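Local structure of alkaline phosphatase (2W5W) at residues Ile38-Asp43 / Val296-Asp301; Asp135-Ser140 / Phe250-Gly255. The protein probably catalyses the hydrolysis of phosphate monoesters as a zinc- and magnesium-dependent alkaline phosphatase. The protein carries 1 engineered substitution. One frame throughout, in Å; residues are numbered along the deposited sequence.

Interaction 1: Ile38-Asp43 / Val296-Asp301; sequences ILLISD and VIVTSD. With ZN (zinc ion), chain G; ZN (zinc ion), chain H.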
ATOM      1  N   ILE B  38      19.395  -8.759  -3.532  1.00 11.96           N
ATOM      2  CA  ILE B  38      18.836  -9.388  -2.331  1.00  7.97           C
ATOM      3  C   ILE B  38      17.318  -9.208  -2.370  1.00 11.39           C
ATOM      4  O   ILE B  38      16.820  -8.085  -2.439  1.00 11.01           O
ATOM      5  CB  ILE B  38      19.391  -8.736  -1.067  1.00 13.23           C
ATOM      6  CG1 ILE B  38      20.922  -8.877  -1.023  1.00 16.84           C
ATOM      7  CG2 ILE B  38      18.738  -9.336   0.176  1.00 14.67           C
ATOM      8  CD1 ILE B  38      21.606  -8.026   0.082  1.00 20.10           C
ATOM      9  N   LEU B  39      16.591 -10.320  -2.352  1.00  9.80           N
ATOM     10  CA  LEU B  39      15.132 -10.310  -2.363  1.00 10.19           C
ATOM     11  C   LEU B  39      14.628 -10.744  -0.990  1.00 13.79           C
ATOM     12  O   LEU B  39      14.837 -11.891  -0.589  1.00 11.89           O
ATOM     13  CB  LEU B  39      14.620 -11.252  -3.458  1.00 11.67           C
ATOM     14  CG  LEU B  39      13.112 -11.490  -3.538  1.00 12.97           C
ATOM     15  CD1 LEU B  39      12.363 -10.160  -3.735  1.00 11.07           C
ATOM     16  CD2 LEU B  39      12.803 -12.458  -4.667  1.00 11.67           C
ATOM     17  N   LEU B  40      14.008  -9.824  -0.249  1.00 10.34           N
ATOM     18  CA  LEU B  40      13.469 -10.159   1.070  1.00 10.60           C
ATOM     19  C   LEU B  40      11.960 -10.285   0.947  1.00 12.60           C
ATOM     20  O   LEU B  40      11.294  -9.383   0.453  1.00 14.01           O
ATOM     21  CB  LEU B  40      13.828  -9.070   2.088  1.00 10.31           C
ATOM     22  CG  LEU B  40      15.330  -8.832   2.225  1.00 14.34           C
ATOM     23  CD1 LEU B  40      15.615  -7.536   2.953  1.00 26.99           C
ATOM     24  CD2 LEU B  40      15.956  -9.985   2.943  1.00 29.57           C
ATOM     25  N   ILE B  41      11.430 -11.418   1.387  1.00 10.06           N
ATOM     26  CA  ILE B  41      10.010 -11.691   1.298  1.00  9.92           C
ATOM     27  C   ILE B  41       9.408 -11.825   2.690  1.00 11.03           C
ATOM     28  O   ILE B  41       9.816 -12.675   3.485  1.00 11.22           O
ATOM     29  CB  ILE B  41       9.749 -13.001   0.526  1.00 11.46           C
ATOM     30  CG1 ILE B  41      10.333 -12.913  -0.889  1.00 10.33           C
ATOM     31  CG2 ILE B  41       8.266 -13.312   0.500  1.00 12.61           C
ATOM     32  CD1 ILE B  41      10.138 -14.200  -1.697  1.00 17.21           C
ATOM     33  N   SER B  42       8.417 -10.987   2.969  1.00 10.47           N
ATOM     34  CA  SER B  42       7.662 -11.079   4.203  1.00 10.35           C
ATOM     35  C   SER B  42       6.387 -11.850   3.901  1.00 16.59           C
ATOM     36  O   SER B  42       5.461 -11.309   3.294  1.00 18.44           O
ATOM     37  CB  SER B  42       7.316  -9.680   4.712  1.00  9.94           C
ATOM     38  OG  SER B  42       6.849  -8.829   3.658  1.00 13.81           O
ATOM     39  N   ASP B  43       6.330 -13.104   4.334  1.00 10.97           N
ATOM     40  CA  ASP B  43       5.185 -13.947   4.002  1.00  8.68           C
ATOM     41  C   ASP B  43       3.945 -13.436   4.738  1.00 10.37           C
ATOM     42  O   ASP B  43       3.928 -13.370   5.962  1.00 12.67           O
ATOM     43  CB  ASP B  43       5.459 -15.424   4.342  1.00  9.26           C
ATOM     44  CG  ASP B  43       4.527 -16.363   3.594  1.00 14.61           C
ATOM     45  OD1 ASP B  43       3.302 -16.151   3.659  1.00 10.44           O
ATOM     46  OD2 ASP B  43       5.011 -17.284   2.917  1.00 12.37           O
ATOM     47  N   VAL B 296      18.272  -4.140  -3.555  1.00 10.67           N
ATOM     48  CA  VAL B 296      17.495  -4.779  -2.498  1.00 12.19           C
ATOM     49  C   VAL B 296      16.024  -4.618  -2.824  1.00 10.07           C
ATOM     50  O   VAL B 296      15.555  -3.501  -3.012  1.00 12.36           O
ATOM     51  CB  VAL B 296      17.757  -4.118  -1.142  1.00 12.96           C
ATOM     52  CG1 VAL B 296      16.862  -4.745  -0.066  1.00  9.98           C
ATOM     53  CG2 VAL B 296      19.252  -4.203  -0.782  1.00 11.60           C
ATOM     54  N   ILE B 297      15.305  -5.739  -2.902  1.00  7.49           N
ATOM     55  CA  ILE B 297      13.864  -5.724  -3.174  1.00 10.88           C
ATOM     56  C   ILE B 297      13.151  -6.331  -1.965  1.00 10.60           C
ATOM     57  O   ILE B 297      13.535  -7.401  -1.487  1.00 10.35           O
ATOM     58  CB  ILE B 297      13.520  -6.574  -4.422  1.00 11.73           C
ATOM     59  CG1 ILE B 297      14.272  -6.048  -5.650  1.00 17.07           C
ATOM     60  CG2 ILE B 297      11.991  -6.594  -4.676  1.00 10.47           C
ATOM     61  CD1 ILE B 297      14.488  -7.126  -6.729  1.00 11.42           C
ATOM     62  N   VAL B 298      12.127  -5.647  -1.468  1.00  9.31           N
ATOM     63  CA  VAL B 298      11.341  -6.161  -0.341  1.00  8.78           C
ATOM     64  C   VAL B 298       9.906  -6.270  -0.791  1.00 12.77           C
ATOM     65  O   VAL B 298       9.332  -5.295  -1.274  1.00 11.51           O
ATOM     66  CB  VAL B 298      11.387  -5.210   0.858  1.00 11.22           C
ATOM     67  CG1 VAL B 298      10.424  -5.676   1.951  1.00 16.25           C
ATOM     68  CG2 VAL B 298      12.829  -5.098   1.395  1.00 12.09           C
ATOM     69  N   THR B 299       9.308  -7.446  -0.648  1.00 10.74           N
ATOM     70  CA  THR B 299       7.882  -7.539  -0.950  1.00 11.95           C
ATOM     71  C   THR B 299       7.258  -8.675  -0.166  1.00  9.15           C
ATOM     72  O   THR B 299       7.913  -9.254   0.689  1.00 10.98           O
ATOM     73  CB  THR B 299       7.616  -7.669  -2.471  1.00 16.29           C
ATOM     74  OG1 THR B 299       6.221  -7.456  -2.728  1.00 15.89           O
ATOM     75  CG2 THR B 299       8.036  -9.038  -3.000  1.00 18.07           C
ATOM     76  N   SER B 300       5.992  -8.969  -0.418  1.00  9.86           N
ATOM     77  CA  SER B 300       5.331 -10.087   0.250  1.00 10.23           C
ATOM     78  C   SER B 300       4.645 -10.900  -0.836  1.00 10.81           C
ATOM     79  O   SER B 300       4.448 -10.406  -1.940  1.00 11.82           O
ATOM     80  CB  SER B 300       4.251  -9.607   1.233  1.00 13.29           C
ATOM     81  OG  SER B 300       4.702  -8.532   2.049  1.00 14.83           O
ATOM     82  N   ASP B 301       4.224 -12.112  -0.500  1.00 12.93           N
ATOM     83  CA  ASP B 301       3.542 -12.981  -1.458  1.00 10.23           C
ATOM     84  C   ASP B 301       2.029 -12.719  -1.495  1.00 10.88           C
ATOM     85  O   ASP B 301       1.379 -12.939  -2.515  1.00 14.35           O
ATOM     86  CB  ASP B 301       3.874 -14.471  -1.201  1.00 13.88           C
ATOM     87  CG  ASP B 301       3.558 -14.927   0.228  1.00 11.92           C
ATOM     88  OD1 ASP B 301       3.397 -14.058   1.113  1.00 10.57           O
ATOM     89  OD2 ASP B 301       3.459 -16.174   0.468  1.00 13.24           O
TER
HETATM   90 ZN    ZN G1377       2.409 -16.875   2.009  0.93 11.68          ZN
HETATM   91 ZN    ZN H1378       6.518 -18.607   3.360  0.63  7.10          ZN
HETATM   92  O   HOH W   1       5.855 -18.709   5.311  1.00 16.41           O
HETATM   93  O   HOH W   2       7.847 -20.309   3.745  1.00 17.85           O
HETATM   94  O   HOH W   3       5.181 -20.289   2.998  1.00 17.32           O
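Ile38-Ser42 and Val296-Thr299 pair as neighbouring parallel strands in the central sheet of the alkaline phosphatase fold, their short axes 13° apart, and both segments run on into the metal site at their C-terminal ends. The backbone ladder alternates strictly: Ile297 N donates to Ile38 O, Leu40 N to Ile297 O (2.8 Å), Thr299 N to Leu40 O and Ser42 N to Thr299 O (2.9 Å). CA-H...O contacts such as Val298 CA to Leu40 O (3.3 Å) fill the steps between them.

Apolar packing occupies both faces of the sheet. On one, Leu40 CD1 meets Val298 CG2 at 4.0 Å, and helix 267-291 closes over them with Phe277. On the other, Leu39 turns its CG away from its own backbone N (chi1 174°), laying CD1 against Ile297 CG2 at 3.7 Å. Branched aliphatic residues suit these buried strands, filling the space beside the ladder without needing polar partners.

Toward the C-terminal ends of the segments, hydroxyls replace hydrocarbon. Ser42 OG lies 2.7 Å from Ser300 OG and also within reach of Thr299 O, and Ser300 OG has a further partner in Ala45 O. The small serine side chains bring their two hydroxyls together where the CA atoms are still a strand spacing apart.

Metal chemistry completes the contact. Asp43 uses both carboxylate oxygens, OD1 on one zinc ion and OD2 on the other, while Gly44 N holds Asp301 OD1 and His302 joins the first ion. The two carboxylate planes stand 82° apart, and the shared zinc brings Asp301 OD2 to 3.2 Å from Asp43 OD1, each oxygen being 2.0 Å from the metal.

Interaction 2: Asp135-Ser140 / Phe250-Gly255; sequences DATPAS and FIMSEG. Engineered in segment 135-140: Asp135 (natural residue His). With ZN (zinc ion), chain H.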
ATOM      1  N   ASP B 135       9.727 -25.336   3.317  1.00 11.53           N
ATOM      2  CA  ASP B 135       8.430 -24.646   3.215  1.00 11.05           C
ATOM      3  C   ASP B 135       8.289 -23.984   1.853  1.00 10.80           C
ATOM      4  O   ASP B 135       9.279 -23.825   1.128  1.00 12.37           O
ATOM      5  CB  ASP B 135       8.239 -23.626   4.347  1.00 15.08           C
ATOM      6  CG  ASP B 135       6.785 -23.220   4.532  1.00 22.42           C
ATOM      7  OD1 ASP B 135       5.913 -24.102   4.401  1.00 23.41           O
ATOM      8  OD2 ASP B 135       6.514 -22.025   4.805  1.00 23.96           O
ATOM      9  N   ALA B 136       7.062 -23.598   1.501  1.00 10.62           N
ATOM     10  CA  ALA B 136       6.740 -23.225   0.119  1.00 10.90           C
ATOM     11  C   ALA B 136       7.597 -22.086  -0.438  1.00 11.60           C
ATOM     12  O   ALA B 136       8.010 -22.123  -1.595  1.00 12.36           O
ATOM     13  CB  ALA B 136       5.244 -22.854   0.007  1.00 14.00           C
ATOM     14  N   THR B 137       7.835 -21.062   0.372  1.00 11.33           N
ATOM     15  CA  THR B 137       8.573 -19.900  -0.102  1.00 11.92           C
ATOM     16  C   THR B 137      10.040 -20.210  -0.478  1.00 12.39           C
ATOM     17  O   THR B 137      10.437 -19.992  -1.625  1.00  9.56           O
ATOM     18  CB  THR B 137       8.467 -18.708   0.874  1.00 15.16           C
ATOM     19  OG1 THR B 137       7.102 -18.552   1.312  1.00 12.94           O
ATOM     20  CG2 THR B 137       8.930 -17.440   0.179  1.00 10.14           C
ATOM     21  N   PRO B 138      10.846 -20.747   0.463  1.00 11.62           N
ATOM     22  CA  PRO B 138      12.209 -21.098   0.045  1.00 10.23           C
ATOM     23  C   PRO B 138      12.226 -22.184  -1.041  1.00 10.47           C
ATOM     24  O   PRO B 138      13.031 -22.125  -1.965  1.00 13.47           O
ATOM     25  CB  PRO B 138      12.862 -21.668   1.319  1.00 12.01           C
ATOM     26  CG  PRO B 138      11.799 -21.768   2.347  1.00 14.51           C
ATOM     27  CD  PRO B 138      10.593 -20.987   1.893  1.00 10.98           C
ATOM     28  N   ALA B 139      11.344 -23.171  -0.929  1.00 10.64           N
ATOM     29  CA  ALA B 139      11.356 -24.300  -1.865  1.00 13.12           C
ATOM     30  C   ALA B 139      11.164 -23.827  -3.300  1.00 13.97           C
ATOM     31  O   ALA B 139      11.720 -24.405  -4.230  1.00 12.20           O
ATOM     32  CB  ALA B 139      10.273 -25.289  -1.512  1.00 11.08           C
ATOM     33  N   SER B 140      10.364 -22.784  -3.482  1.00 10.08           N
ATOM     34  CA  SER B 140      10.098 -22.291  -4.833  1.00  9.76           C
ATOM     35  C   SER B 140      11.362 -21.764  -5.504  1.00 11.04           C
ATOM     36  O   SER B 140      11.391 -21.621  -6.732  1.00 11.67           O
ATOM     37  CB  SER B 140       9.027 -21.190  -4.829  1.00 12.85           C
ATOM     38  OG  SER B 140       7.774 -21.733  -4.452  1.00 16.59           O
ATOM     39  N   PHE B 250      23.058 -13.671  -5.493  1.00 13.53           N
ATOM     40  CA  PHE B 250      21.625 -13.494  -5.363  1.00 11.41           C
ATOM     41  C   PHE B 250      21.180 -14.176  -4.067  1.00 14.39           C
ATOM     42  O   PHE B 250      21.522 -15.332  -3.834  1.00 15.07           O
ATOM     43  CB  PHE B 250      20.874 -14.156  -6.536  1.00  9.32           C
ATOM     44  CG  PHE B 250      19.383 -14.192  -6.323  1.00 12.57           C
ATOM     45  CD1 PHE B 250      18.595 -13.118  -6.706  1.00 14.98           C
ATOM     46  CD2 PHE B 250      18.780 -15.273  -5.692  1.00 15.79           C
ATOM     47  CE1 PHE B 250      17.218 -13.129  -6.493  1.00 15.30           C
ATOM     48  CE2 PHE B 250      17.416 -15.292  -5.458  1.00 15.67           C
ATOM     49  CZ  PHE B 250      16.629 -14.207  -5.859  1.00 14.78           C
ATOM     50  N   ILE B 251      20.410 -13.473  -3.234  1.00 11.11           N
ATOM     51  CA  ILE B 251      19.922 -14.045  -1.975  1.00 10.57           C
ATOM     52  C   ILE B 251      18.426 -13.810  -1.854  1.00 14.75           C
ATOM     53  O   ILE B 251      17.945 -12.726  -2.184  1.00 12.44           O
ATOM     54  CB  ILE B 251      20.615 -13.367  -0.761  1.00 12.69           C
ATOM     55  CG1 ILE B 251      22.086 -13.750  -0.700  1.00 13.99           C
ATOM     56  CG2 ILE B 251      19.910 -13.706   0.552  1.00 14.03           C
ATOM     57  CD1 ILE B 251      22.842 -12.953   0.366  1.00 22.81           C
ATOM     58  N   MET B 252      17.688 -14.830  -1.426  1.00 10.94           N
ATOM     59  CA  MET B 252      16.291 -14.639  -1.030  1.00 10.57           C
ATOM     60  C   MET B 252      16.249 -14.951   0.452  1.00 14.77           C
ATOM     61  O   MET B 252      16.635 -16.034   0.869  1.00 13.82           O
ATOM     62  CB  MET B 252      15.346 -15.566  -1.806  1.00 12.86           C
ATOM     63  CG  MET B 252      13.846 -15.302  -1.562  1.00 14.30           C
ATOM     64  SD  MET B 252      13.214 -15.726   0.075  1.00 15.64           S
ATOM     65  CE  MET B 252      13.113 -17.529  -0.049  1.00 13.86           C
ATOM     66  N   SER B 253      15.808 -13.983   1.250  1.00 12.33           N
ATOM     67  CA  SER B 253      15.669 -14.188   2.677  1.00 13.25           C
ATOM     68  C   SER B 253      14.208 -13.924   3.060  1.00 13.57           C
ATOM     69  O   SER B 253      13.623 -12.918   2.654  1.00 12.50           O
ATOM     70  CB  SER B 253      16.646 -13.282   3.446  1.00 19.78           C
ATOM     71  OG  SER B 253      16.376 -13.297   4.832  1.00 30.15           O
ATOM     72  N   GLU B 254      13.619 -14.842   3.820  1.00 11.27           N
ATOM     73  CA  GLU B 254      12.193 -14.774   4.126  1.00 10.57           C
ATOM     74  C   GLU B 254      11.862 -14.604   5.610  1.00 12.77           C
ATOM     75  O   GLU B 254      12.337 -15.372   6.453  1.00 14.41           O
ATOM     76  CB  GLU B 254      11.476 -16.038   3.620  1.00 13.18           C
ATOM     77  CG  GLU B 254       9.947 -15.913   3.684  1.00 12.87           C
ATOM     78  CD  GLU B 254       9.247 -17.252   3.760  1.00 15.65           C
ATOM     79  OE1 GLU B 254       9.927 -18.272   3.999  1.00 15.41           O
ATOM     80  OE2 GLU B 254       8.006 -17.292   3.595  1.00 14.33           O
ATOM     81  N   GLY B 255      11.016 -13.617   5.907  1.00 10.84           N
ATOM     82  CA  GLY B 255      10.374 -13.503   7.207  1.00 10.32           C
ATOM     83  C   GLY B 255       9.128 -14.374   7.152  1.00 13.71           C
ATOM     84  O   GLY B 255       8.017 -13.903   6.852  1.00 11.61           O
TER
HETATM   85 ZN    ZN H1378       6.518 -18.607   3.360  0.63  7.10          ZN
HETATM   86  O   HOH W   2       7.847 -20.309   3.745  1.00 17.85           O
HETATM   87  O   HOH W   1       5.855 -18.709   5.311  1.00 16.41           O
HETATM   88  O   HOH W   3       5.181 -20.289   2.998  1.00 17.32           O
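The zinc-bearing metal site at the C-terminal end of strand 249-255 is joined here to the short helix 136-139, through Thr137 and Glu254. Thr137 OG1 binds the ion at 2.1 Å and Glu254 OE2 at 2.0 Å; three waters and Asp43 bring the ligands to six. Glu254 CG lies opposite its backbone N (chi1 -170°), and the chain runs on extended, carrying the carboxylate from the strand to the ion. Its other oxygen, OE1, accepts from a zinc-bound water at 2.9 Å and is also held by Ser256 OG.

Asp135, engineered in place of the natural histidine, stays in the second shell: OD2 is 3.7 Å from the zinc and approaches it through zinc-bound waters, most plausibly water 3, its protons unsettled.

Farther from the metal the contact becomes apolar. Met252, folded about its CB-CG and CG-SD bonds, lays its methyl CE on Pro138 CA at 3.7 Å, a flexible side chain fitting the helix surface.

Thr137 OG1 and Glu254 OE2 sit 2.8 Å apart as fellow ligands rather than as a hydrogen-bonded pair. The cation thus ties helix to strand, and would be expected to polarise the threonine hydroxyl and offset the carboxylate's charge.

How the interactions relate
Both interactions are buried near the centre of the chain, and they meet in the same sheet: strand 36-42 lies between strands 294-299 and 249-255, with Leu39 N bonded to Ile251 O and Gly255 N to Ile41 O. Interaction 2 is nested within the loop that interaction 1 closes. Interaction 1 is mainly a strand pairing with metal ligands added at its end; interaction 2 has no backbone ladder, shares far less surface and is joined chiefly by metal ligation and a little apolar packing. They converge on a single zinc ion, where Asp43 meets Thr137 and Glu254. Magnesium can also occupy a site made by these three residues, whereas the second zinc belongs to interaction 1.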